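Side-chain contacts in putative GH105 family protein (Salmonella enterica subsp. enterica serovar Paratyphi A, PDB 3QWT), which is of unknown function but probably acts as a glycoside hydrolase of family GH105, built on an alpha/alpha toroid: residues D94-A97 against D98-E102; T83-Q86 against T87-K90; I40-T44 against G45-L49; A28-Q31 against K32-N36. All blocks are in the same frame, centred on the assembly; numbering follows the deposited sequence.

Contact 1 (D94-A97 against D98-E102)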
loop_
_atom_site.group_PDB
_atom_site.type_symbol
_atom_site.label_atom_id
_atom_site.label_comp_id
_atom_site.label_asym_id
_atom_site.label_seq_id
_atom_site.Cartn_x
_atom_site.Cartn_y
_atom_site.Cartn_z
ATOM N N ASP A 94 -5.840 17.403 -38.983
ATOM C CA ASP A 94 -6.657 18.177 -39.910
ATOM C C ASP A 94 -8.099 17.668 -39.958
ATOM O O ASP A 94 -9.031 18.459 -39.915
ATOM C CB ASP A 94 -6.052 18.186 -41.319
ATOM C CG ASP A 94 -4.813 19.057 -41.421
ATOM O OD1 ASP A 94 -4.561 19.860 -40.497
ATOM O OD2 ASP A 94 -4.096 18.932 -42.438
ATOM N N TRP A 95 -8.288 16.356 -40.061
ATOM C CA TRP A 95 -9.644 15.834 -40.087
ATOM C C TRP A 95 -10.410 16.309 -38.860
ATOM O O TRP A 95 -11.557 16.753 -38.960
ATOM C CB TRP A 95 -9.655 14.312 -40.127
ATOM C CG TRP A 95 -11.024 13.740 -40.359
ATOM C CD1 TRP A 95 -11.581 13.417 -41.573
ATOM C CD2 TRP A 95 -12.011 13.415 -39.369
ATOM N NE1 TRP A 95 -12.838 12.914 -41.392
ATOM C CE2 TRP A 95 -13.135 12.898 -40.055
ATOM C CE3 TRP A 95 -12.054 13.503 -37.968
ATOM C CZ2 TRP A 95 -14.293 12.469 -39.393
ATOM C CZ3 TRP A 95 -13.206 13.075 -37.308
ATOM C CH2 TRP A 95 -14.309 12.559 -38.024
ATOM N N PHE A 96 -9.784 16.195 -37.697
ATOM C CA PHE A 96 -10.435 16.626 -36.468
ATOM C C PHE A 96 -10.725 18.120 -36.455
ATOM O O PHE A 96 -11.807 18.534 -36.063
ATOM C CB PHE A 96 -9.628 16.226 -35.231
ATOM C CG PHE A 96 -9.797 14.788 -34.852
ATOM C CD1 PHE A 96 -11.053 14.285 -34.564
ATOM C CD2 PHE A 96 -8.707 13.935 -34.792
ATOM C CE1 PHE A 96 -11.229 12.957 -34.229
ATOM C CE2 PHE A 96 -8.873 12.607 -34.449
ATOM C CZ PHE A 96 -10.135 12.120 -34.170
ATOM N N ALA A 97 -9.764 18.926 -36.884
ATOM C CA ALA A 97 -9.951 20.371 -36.874
ATOM C C ALA A 97 -11.095 20.758 -37.825
ATOM O O ALA A 97 -11.999 21.532 -37.478
ATOM C CB ALA A 97 -8.664 21.070 -37.253
ATOM N N ASP A 98 -11.069 20.186 -39.017
ATOM C CA ASP A 98 -12.106 20.452 -40.000
ATOM C C ASP A 98 -13.484 20.064 -39.474
ATOM O O ASP A 98 -14.435 20.833 -39.588
ATOM C CB ASP A 98 -11.813 19.704 -41.308
ATOM C CG ASP A 98 -10.591 20.252 -42.038
ATOM O OD1 ASP A 98 -10.115 21.355 -41.679
ATOM O OD2 ASP A 98 -10.118 19.582 -42.980
ATOM N N ARG A 99 -13.602 18.871 -38.904
ATOM C CA ARG A 99 -14.905 18.400 -38.452
ATOM C C ARG A 99 -15.388 19.245 -37.277
ATOM O O ARG A 99 -16.581 19.503 -37.113
ATOM C CB ARG A 99 -14.832 16.934 -38.029
ATOM C CG ARG A 99 -14.412 15.953 -39.112
ATOM C CD ARG A 99 -15.477 15.771 -40.180
ATOM N NE ARG A 99 -15.541 16.885 -41.114
ATOM C CZ ARG A 99 -14.707 17.061 -42.140
ATOM N NH1 ARG A 99 -14.848 18.107 -42.945
ATOM N NH2 ARG A 99 -13.725 16.202 -42.353
ATOM N N PHE A 100 -14.452 19.662 -36.442
ATOM C CA PHE A 100 -14.821 20.370 -35.239
ATOM C C PHE A 100 -15.249 21.797 -35.571
ATOM O O PHE A 100 -16.236 22.285 -35.021
ATOM C CB PHE A 100 -13.701 20.326 -34.186
ATOM C CG PHE A 100 -13.536 18.983 -33.527
ATOM C CD1 PHE A 100 -14.479 17.984 -33.704
ATOM C CD2 PHE A 100 -12.431 18.717 -32.738
ATOM C CE1 PHE A 100 -14.325 16.744 -33.100
ATOM C CE2 PHE A 100 -12.273 17.474 -32.132
ATOM C CZ PHE A 100 -13.224 16.486 -32.316
ATOM N N ALA A 101 -14.530 22.453 -36.483
ATOM C CA ALA A 101 -14.981 23.757 -36.979
ATOM C C ALA A 101 -16.405 23.672 -37.541
ATOM O O ALA A 101 -17.244 24.531 -37.263
ATOM C CB ALA A 101 -14.016 24.326 -38.025
ATOM N N GLU A 102 -16.687 22.639 -38.323
ATOM C CA GLU A 102 -18.039 22.470 -38.847
ATOM C C GLU A 102 -19.052 22.410 -37.722
ATOM O O GLU A 102 -20.102 23.036 -37.786
ATOM C CB GLU A 102 -18.145 21.202 -39.685
ATOM C CG GLU A 102 -17.513 21.331 -41.046
ATOM C CD GLU A 102 -17.249 19.978 -41.661
ATOM O OE1 GLU A 102 -17.590 18.966 -41.017
ATOM O OE2 GLU A 102 -16.701 19.921 -42.776
#

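Contact 2 (T83-Q86 against T87-K90)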
loop_
_atom_site.group_PDB
_atom_site.type_symbol
_atom_site.label_atom_id
_atom_site.label_comp_id
_atom_site.label_asym_id
_atom_site.label_seq_id
_atom_site.Cartn_x
_atom_site.Cartn_y
_atom_site.Cartn_z
ATOM N N THR A 83 5.982 4.793 -36.655
ATOM C CA THR A 83 7.064 5.460 -37.380
ATOM C C THR A 83 7.264 6.953 -37.107
ATOM O O THR A 83 8.272 7.520 -37.530
ATOM C CB THR A 83 6.805 5.393 -38.853
ATOM O OG1 THR A 83 5.717 6.275 -39.147
ATOM C CG2 THR A 83 6.454 3.948 -39.274
ATOM N N GLY A 84 6.305 7.595 -36.448
ATOM C CA GLY A 84 6.354 9.032 -36.203
ATOM C C GLY A 84 6.173 9.917 -37.437
ATOM O O GLY A 84 6.446 11.121 -37.388
ATOM N N ASP A 85 5.721 9.313 -38.537
ATOM C CA ASP A 85 5.475 9.999 -39.816
ATOM C C ASP A 85 4.564 11.227 -39.693
ATOM O O ASP A 85 3.355 11.091 -39.514
ATOM C CB ASP A 85 4.866 8.995 -40.806
ATOM C CG ASP A 85 4.758 9.543 -42.215
ATOM O OD1 ASP A 85 5.309 8.907 -43.136
ATOM O OD2 ASP A 85 4.113 10.591 -42.405
ATOM N N GLN A 86 5.137 12.422 -39.817
ATOM C CA GLN A 86 4.378 13.663 -39.588
ATOM C C GLN A 86 3.296 13.943 -40.644
ATOM O O GLN A 86 2.358 14.708 -40.404
ATOM C CB GLN A 86 5.324 14.856 -39.443
ATOM C CG GLN A 86 5.971 14.947 -38.070
ATOM C CD GLN A 86 4.957 15.283 -36.993
ATOM O OE1 GLN A 86 3.873 15.773 -37.293
ATOM N NE2 GLN A 86 5.295 15.013 -35.739
ATOM N N THR A 87 3.429 13.290 -41.793
ATOM C CA THR A 87 2.416 13.326 -42.849
ATOM C C THR A 87 1.098 12.702 -42.380
ATOM O O THR A 87 0.029 13.293 -42.556
ATOM C CB THR A 87 2.917 12.599 -44.130
ATOM O OG1 THR A 87 4.103 13.242 -44.609
ATOM C CG2 THR A 87 1.859 12.600 -45.223
HETATM N N MSE A 88 1.179 11.511 -41.787
HETATM C CA MSE A 88 0.019 10.899 -41.141
HETATM C C MSE A 88 -0.564 11.771 -40.039
HETATM O O MSE A 88 -1.782 11.887 -39.922
HETATM C CB MSE A 88 0.381 9.551 -40.533
HETATM C CG MSE A 88 0.710 8.514 -41.551
HETATM SE SE MSE A 88 -0.823 8.089 -42.665
HETATM C CE MSE A 88 0.161 7.102 -44.028
ATOM N N ARG A 89 0.303 12.340 -39.202
ATOM C CA ARG A 89 -0.161 13.150 -38.085
ATOM C C ARG A 89 -1.025 14.304 -38.591
ATOM O O ARG A 89 -2.147 14.509 -38.116
ATOM C CB ARG A 89 1.011 13.703 -37.257
ATOM C CG ARG A 89 0.575 14.359 -35.943
ATOM C CD ARG A 89 1.323 15.681 -35.637
ATOM N NE ARG A 89 1.613 16.480 -36.836
ATOM C CZ ARG A 89 0.826 17.422 -37.368
ATOM N NH1 ARG A 89 1.229 18.062 -38.460
ATOM N NH2 ARG A 89 -0.351 17.729 -36.837
ATOM N N LYS A 90 -0.497 15.050 -39.563
ATOM C CA LYS A 90 -1.209 16.212 -40.075
ATOM C C LYS A 90 -2.583 15.828 -40.618
ATOM O O LYS A 90 -3.574 16.483 -40.319
ATOM C CB LYS A 90 -0.383 16.950 -41.125
ATOM C CG LYS A 90 -1.183 17.965 -41.948
ATOM C CD LYS A 90 -0.483 19.323 -41.996
ATOM C CE LYS A 90 -1.370 20.373 -42.636
ATOM N NZ LYS A 90 -1.844 19.924 -43.982
#

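Contact 3 (I40-T44 against G45-L49)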
loop_
_atom_site.group_PDB
_atom_site.type_symbol
_atom_site.label_atom_id
_atom_site.label_comp_id
_atom_site.label_asym_id
_atom_site.label_seq_id
_atom_site.Cartn_x
_atom_site.Cartn_y
_atom_site.Cartn_z
ATOM N N ILE A 40 -10.772 9.763 -52.032
ATOM C CA ILE A 40 -11.959 9.032 -52.458
ATOM C C ILE A 40 -13.104 10.009 -52.691
ATOM O O ILE A 40 -13.275 10.966 -51.937
ATOM C CB ILE A 40 -12.386 7.987 -51.414
ATOM C CG1 ILE A 40 -11.228 7.034 -51.107
ATOM C CG2 ILE A 40 -13.603 7.215 -51.900
ATOM C CD1 ILE A 40 -11.168 5.834 -52.025
ATOM N N LYS A 41 -13.887 9.771 -53.739
ATOM C CA LYS A 41 -14.972 10.664 -54.084
ATOM C C LYS A 41 -16.148 9.837 -54.550
ATOM O O LYS A 41 -15.991 8.935 -55.373
ATOM C CB LYS A 41 -14.525 11.616 -55.195
ATOM C CG LYS A 41 -15.485 12.748 -55.481
ATOM C CD LYS A 41 -14.756 13.916 -56.134
ATOM C CE LYS A 41 -15.019 13.996 -57.635
ATOM N NZ LYS A 41 -16.345 14.606 -57.961
ATOM N N ASP A 42 -17.326 10.117 -54.005
ATOM C CA ASP A 42 -18.535 9.544 -54.564
ATOM C C ASP A 42 -19.002 10.437 -55.713
ATOM O O ASP A 42 -19.608 11.489 -55.491
ATOM C CB ASP A 42 -19.629 9.398 -53.512
ATOM C CG ASP A 42 -20.840 8.653 -54.042
ATOM O OD1 ASP A 42 -20.732 8.069 -55.150
ATOM O OD2 ASP A 42 -21.888 8.645 -53.353
ATOM N N GLU A 43 -18.681 10.012 -56.933
ATOM C CA GLU A 43 -19.016 10.752 -58.154
ATOM C C GLU A 43 -20.521 10.789 -58.380
ATOM O O GLU A 43 -21.111 11.861 -58.517
ATOM C CB GLU A 43 -18.343 10.098 -59.364
ATOM C CG GLU A 43 -16.867 9.785 -59.182
ATOM C CD GLU A 43 -15.999 11.025 -59.257
ATOM O OE1 GLU A 43 -14.776 10.912 -59.023
ATOM O OE2 GLU A 43 -16.540 12.113 -59.555
ATOM N N THR A 44 -21.128 9.605 -58.416
ATOM C CA THR A 44 -22.567 9.459 -58.579
ATOM C C THR A 44 -23.340 10.193 -57.500
ATOM O O THR A 44 -24.389 10.771 -57.770
ATOM C CB THR A 44 -22.999 7.989 -58.454
ATOM O OG1 THR A 44 -21.919 7.120 -58.816
ATOM C CG2 THR A 44 -24.219 7.716 -59.325
ATOM N N GLY A 45 -22.828 10.149 -56.272
ATOM C CA GLY A 45 -23.603 10.551 -55.110
ATOM C C GLY A 45 -24.542 9.404 -54.768
ATOM O O GLY A 45 -25.487 9.535 -53.985
ATOM N N GLU A 46 -24.264 8.264 -55.383
ATOM C CA GLU A 46 -25.070 7.070 -55.220
ATOM C C GLU A 46 -24.982 6.488 -53.807
ATOM O O GLU A 46 -25.928 5.863 -53.325
ATOM C CB GLU A 46 -24.629 6.018 -56.235
ATOM C CG GLU A 46 -24.972 4.608 -55.826
ATOM C CD GLU A 46 -24.299 3.570 -56.696
ATOM O OE1 GLU A 46 -23.527 3.961 -57.607
ATOM O OE2 GLU A 46 -24.544 2.362 -56.461
ATOM N N PHE A 47 -23.855 6.698 -53.138
ATOM C CA PHE A 47 -23.634 6.047 -51.843
ATOM C C PHE A 47 -24.013 6.888 -50.629
ATOM O O PHE A 47 -24.071 6.375 -49.515
ATOM C CB PHE A 47 -22.193 5.563 -51.726
ATOM C CG PHE A 47 -21.860 4.443 -52.666
ATOM C CD1 PHE A 47 -22.448 3.203 -52.510
ATOM C CD2 PHE A 47 -20.958 4.629 -53.703
ATOM C CE1 PHE A 47 -22.149 2.163 -53.375
ATOM C CE2 PHE A 47 -20.650 3.587 -54.574
ATOM C CZ PHE A 47 -21.247 2.354 -54.409
ATOM N N LEU A 48 -24.281 8.170 -50.860
ATOM C CA LEU A 48 -24.603 9.116 -49.795
ATOM C C LEU A 48 -25.763 8.691 -48.901
ATOM O O LEU A 48 -26.800 8.236 -49.383
ATOM C CB LEU A 48 -24.927 10.476 -50.398
ATOM C CG LEU A 48 -23.812 11.066 -51.249
ATOM C CD1 LEU A 48 -24.354 12.202 -52.114
ATOM C CD2 LEU A 48 -22.659 11.526 -50.351
ATOM N N LEU A 49 -25.579 8.868 -47.592
ATOM C CA LEU A 49 -26.619 8.601 -46.609
ATOM C C LEU A 49 -27.551 9.790 -46.525
ATOM O O LEU A 49 -27.110 10.912 -46.260
ATOM C CB LEU A 49 -25.991 8.373 -45.238
ATOM C CG LEU A 49 -26.631 7.388 -44.251
ATOM C CD1 LEU A 49 -26.611 7.986 -42.831
ATOM C CD2 LEU A 49 -28.050 6.934 -44.647
#

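Contact 4 (A28-Q31 against K32-N36)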
loop_
_atom_site.group_PDB
_atom_site.type_symbol
_atom_site.label_atom_id
_atom_site.label_comp_id
_atom_site.label_asym_id
_atom_site.label_seq_id
_atom_site.Cartn_x
_atom_site.Cartn_y
_atom_site.Cartn_z
ATOM N N ALA A 28 6.024 2.418 -49.069
ATOM C CA ALA A 28 5.539 3.127 -50.251
ATOM C C ALA A 28 4.099 2.735 -50.581
ATOM O O ALA A 28 3.309 3.568 -51.008
ATOM C CB ALA A 28 6.456 2.886 -51.439
ATOM N N LEU A 29 3.761 1.466 -50.365
ATOM C CA LEU A 29 2.396 0.982 -50.559
ATOM C C LEU A 29 1.439 1.673 -49.571
ATOM O O LEU A 29 0.372 2.175 -49.939
ATOM C CB LEU A 29 2.368 -0.535 -50.364
ATOM C CG LEU A 29 1.175 -1.354 -50.859
ATOM C CD1 LEU A 29 0.918 -1.129 -52.343
ATOM C CD2 LEU A 29 1.426 -2.826 -50.589
ATOM N N ILE A 30 1.831 1.707 -48.306
ATOM C CA ILE A 30 1.015 2.372 -47.306
ATOM C C ILE A 30 0.779 3.829 -47.702
ATOM O O ILE A 30 -0.351 4.308 -47.666
ATOM C CB ILE A 30 1.637 2.249 -45.930
ATOM C CG1 ILE A 30 1.699 0.766 -45.556
ATOM C CG2 ILE A 30 0.817 3.032 -44.911
ATOM C CD1 ILE A 30 2.457 0.454 -44.287
ATOM N N GLN A 31 1.832 4.518 -48.124
ATOM C CA GLN A 31 1.669 5.893 -48.578
ATOM C C GLN A 31 0.643 5.972 -49.707
ATOM O O GLN A 31 -0.285 6.778 -49.663
ATOM C CB GLN A 31 3.013 6.516 -48.987
ATOM C CG GLN A 31 4.108 6.511 -47.870
ATOM C CD GLN A 31 3.750 7.307 -46.596
ATOM O OE1 GLN A 31 2.856 8.155 -46.588
ATOM N NE2 GLN A 31 4.465 7.028 -45.516
ATOM N N LYS A 32 0.794 5.113 -50.705
ATOM C CA LYS A 32 -0.127 5.083 -51.844
ATOM C C LYS A 32 -1.581 4.813 -51.423
ATOM O O LYS A 32 -2.536 5.371 -51.983
ATOM C CB LYS A 32 0.327 4.030 -52.869
ATOM C CG LYS A 32 -0.197 4.259 -54.277
ATOM C CD LYS A 32 -0.102 2.989 -55.122
ATOM C CE LYS A 32 1.302 2.374 -55.104
ATOM N NZ LYS A 32 1.328 1.029 -55.757
ATOM N N VAL A 33 -1.738 3.935 -50.442
ATOM C CA VAL A 33 -3.043 3.596 -49.904
ATOM C C VAL A 33 -3.639 4.794 -49.154
ATOM O O VAL A 33 -4.841 5.049 -49.212
ATOM C CB VAL A 33 -2.914 2.339 -49.010
ATOM C CG1 VAL A 33 -4.146 2.119 -48.145
ATOM C CG2 VAL A 33 -2.638 1.121 -49.892
ATOM N N THR A 34 -2.787 5.546 -48.472
ATOM C CA THR A 34 -3.232 6.722 -47.732
ATOM C C THR A 34 -3.661 7.806 -48.700
ATOM O O THR A 34 -4.693 8.443 -48.509
ATOM C CB THR A 34 -2.124 7.252 -46.807
ATOM O OG1 THR A 34 -1.786 6.235 -45.864
ATOM C CG2 THR A 34 -2.588 8.482 -46.043
ATOM N N HIS A 35 -2.870 7.994 -49.749
ATOM C CA HIS A 35 -3.152 9.022 -50.738
ATOM C C HIS A 35 -4.501 8.756 -51.391
ATOM O O HIS A 35 -5.293 9.673 -51.628
ATOM C CB HIS A 35 -2.051 9.072 -51.797
ATOM C CG HIS A 35 -2.232 10.177 -52.792
ATOM N ND1 HIS A 35 -2.740 9.964 -54.059
ATOM C CD2 HIS A 35 -1.997 11.505 -52.699
ATOM C CE1 HIS A 35 -2.802 11.114 -54.701
ATOM N NE2 HIS A 35 -2.354 12.065 -53.901
ATOM N N ASN A 36 -4.759 7.485 -51.660
ATOM C CA ASN A 36 -6.040 7.066 -52.202
ATOM C C ASN A 36 -7.208 7.445 -51.267
ATOM O O ASN A 36 -8.149 8.130 -51.670
ATOM C CB ASN A 36 -6.001 5.554 -52.485
ATOM C CG ASN A 36 -7.038 5.123 -53.496
ATOM O OD1 ASN A 36 -8.147 4.752 -53.131
ATOM N ND2 ASN A 36 -6.677 5.167 -54.780
#

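Contact 1 (D94-A97 against D98-E102)
R99 sends its side chain back across the W95 indole and ends in a salt bridge in which R99 NE meets E102 OE1 at 2.9 Å and R99 NH1 meets E102 OE2 at 2.6 Å. Both oxygens lie in the guanidinium plane, although they are approached from above the carboxylate plane, and this twin grip fixes the rotation of the arginine head. A weak bond from OE1 leads on to a bound glycerol. The backbone bonds of D98 N to D94 O, R99 N to W95 O, F100 N to F96 O and A101 N to A97 O mark the last turns of helix 86-102, a helix of the alpha/alpha toroid. CG of R99 lies over the six-membered ring of W95, and bends at chi2 and chi3 carry CZ to 4.8 Å from the centroid of the five-membered ring, a cation-pi contact. The guanidinium stands on the indole with the planes 77° apart. On the neighbouring flank F96 and F100 point the same way; CD1 of F96 touches CZ of F100 at 3.8 Å, and both rings pack on L118 of helix 114-125.

Contact 2 (T83-Q86 against T87-K90)
D85 is the N-cap of helix 86-102, its carboxylate accepting from the first turn that T87 and M88 help to form. D85 OD2 takes M88 N at 3.1 Å, from above the carboxylate plane. More weakly, D85 OD2 also takes T87 N at 2.9 Å, where the angle is only 120°. CG stands anti to the backbone N (chi1 -172°), which turns the carboxylate forward over the start of the helix; aspartate is short enough to reach amides two and three residues on. Just before it the chain leaves helix 67-83. G84 has positive phi (70°), easy for glycine, and T83 OG1 accepts from D85 N at 3.1 Å, an ST turn. Behind the cap, R89 N bonds weakly to D85 O, and K90 N to Q86 O continues the helical pattern. On the outer side Q86 folds at chi2 so that OE1 comes to the edge of the R89 guanidinium, near its plane, facing NE; the modelled distance is too short to be trusted in detail. R89 also has D93 as a salt-bridge partner, while the selenomethionine side chain of M88 turns away to pack against helices 67-83 and 23-37. A carboxylate beside amide N-H groups at a helix start faces the positive end of the helix dipole, which would probably favour the ionised form of D85 and stabilise the first turn.

Contact 3 (I40-T44 against G45-L49)
OD2 of D42 is the polar atom around which the chain G45-L48 folds: it accepts from F47 N at 2.8 Å, on the syn side and 23° out of the carboxylate plane. CG lies anti to the backbone N (chi1 -173°), which swings the carboxylate across the turn so that it stands close to the backbone from G45 to L48. The same oxygen is packed against apolar carbons, with CB of F47 at 3.5 Å and CG of L48 at 3.7 Å. Between the two ends the chain reverses at T44 and G45; the positive phi of G45 (78°) is readily adopted by glycine. On the outside of the bend T44 and E46 lie side by side, pointing the same way, their CB atoms 3.4 Å apart. The carboxylate carbon of E46 sits over the rim of one face of the F47 ring, which itself meets the ring of F343. This surface loop leads from helix 23-37 to the small hairpin of strands 49-50 and 56-57, and L48 packs on V56 of that hairpin. A side-chain oxygen thus does here what a backbone carbonyl does in regular structure, linking D42 to the amide five residues on. D42 OD1 lies 5.5 Å from E46 OE1, a like charge that the F47 N-H and the adjacent K60 may partly offset.

Contact 4 (A28-Q31 against K32-N36)
K32, Q31 and L29 carry this contact, two consecutive turns of helix 23-37. K32 starts close to the preceding turn, with its backbone N bonded to A28 O at 3.0 Å and its CB 3.5 Å from L29 O. From there the chain runs out with CG anti to the backbone N (chi1 -158°) and bends at chi3, which brings NZ back to CD1 of L29 at 4.1 Å. The two side chains cross at a slant, the leucine methyl meeting the end of the lysine: a long side chain suits this place because its methylenes can follow the helix while its amino group stays near the surface. The L29 side chain also touches I332, as does V33, whose N bonds to L29 O at 2.8 Å. Q31 takes the other flank. Its carbonyl O accepts from H35 N at 2.9 Å, and a bend at chi2 turns the amide aside, where Q31 NE2 bonds to D85 OD1 at the start of helix 86-102. I30 and T34 belong to the buried side: T34 N bonds to I30 O, and both side chains pack on helices 363-377 and 67-83, T34 also on helix 86-102. Such a division, with lysine and histidine outward and isoleucine, valine and threonine inward, is that of an amphipathic helix in an alpha/alpha toroid, where each helix leans on its neighbours.

Contacts 2 and 4 touch: D85 OD1 of the one probably accepts from Q31 NE2 of the other at 3.1 Å, and the selenomethionine M88 packs against I30 and Q31, tying helix 86-102 to helix 23-37; the centres of the two contacts are about 13 Å apart. Contacts 1 and 2 share helix 86-102, its end and its start, with centres about 17 Å apart. Contact 3 follows contact 4, in the loop beyond helix 23-37, and its nearest atoms stay about 11 Å from contact 1. Glycerol, probably from the crystallisation liquor, lies about 4 Å from the R99 side chain of contact 1; in the same contact F100 O accepts a hydrogen bond from R23 NH2 of the second subunit.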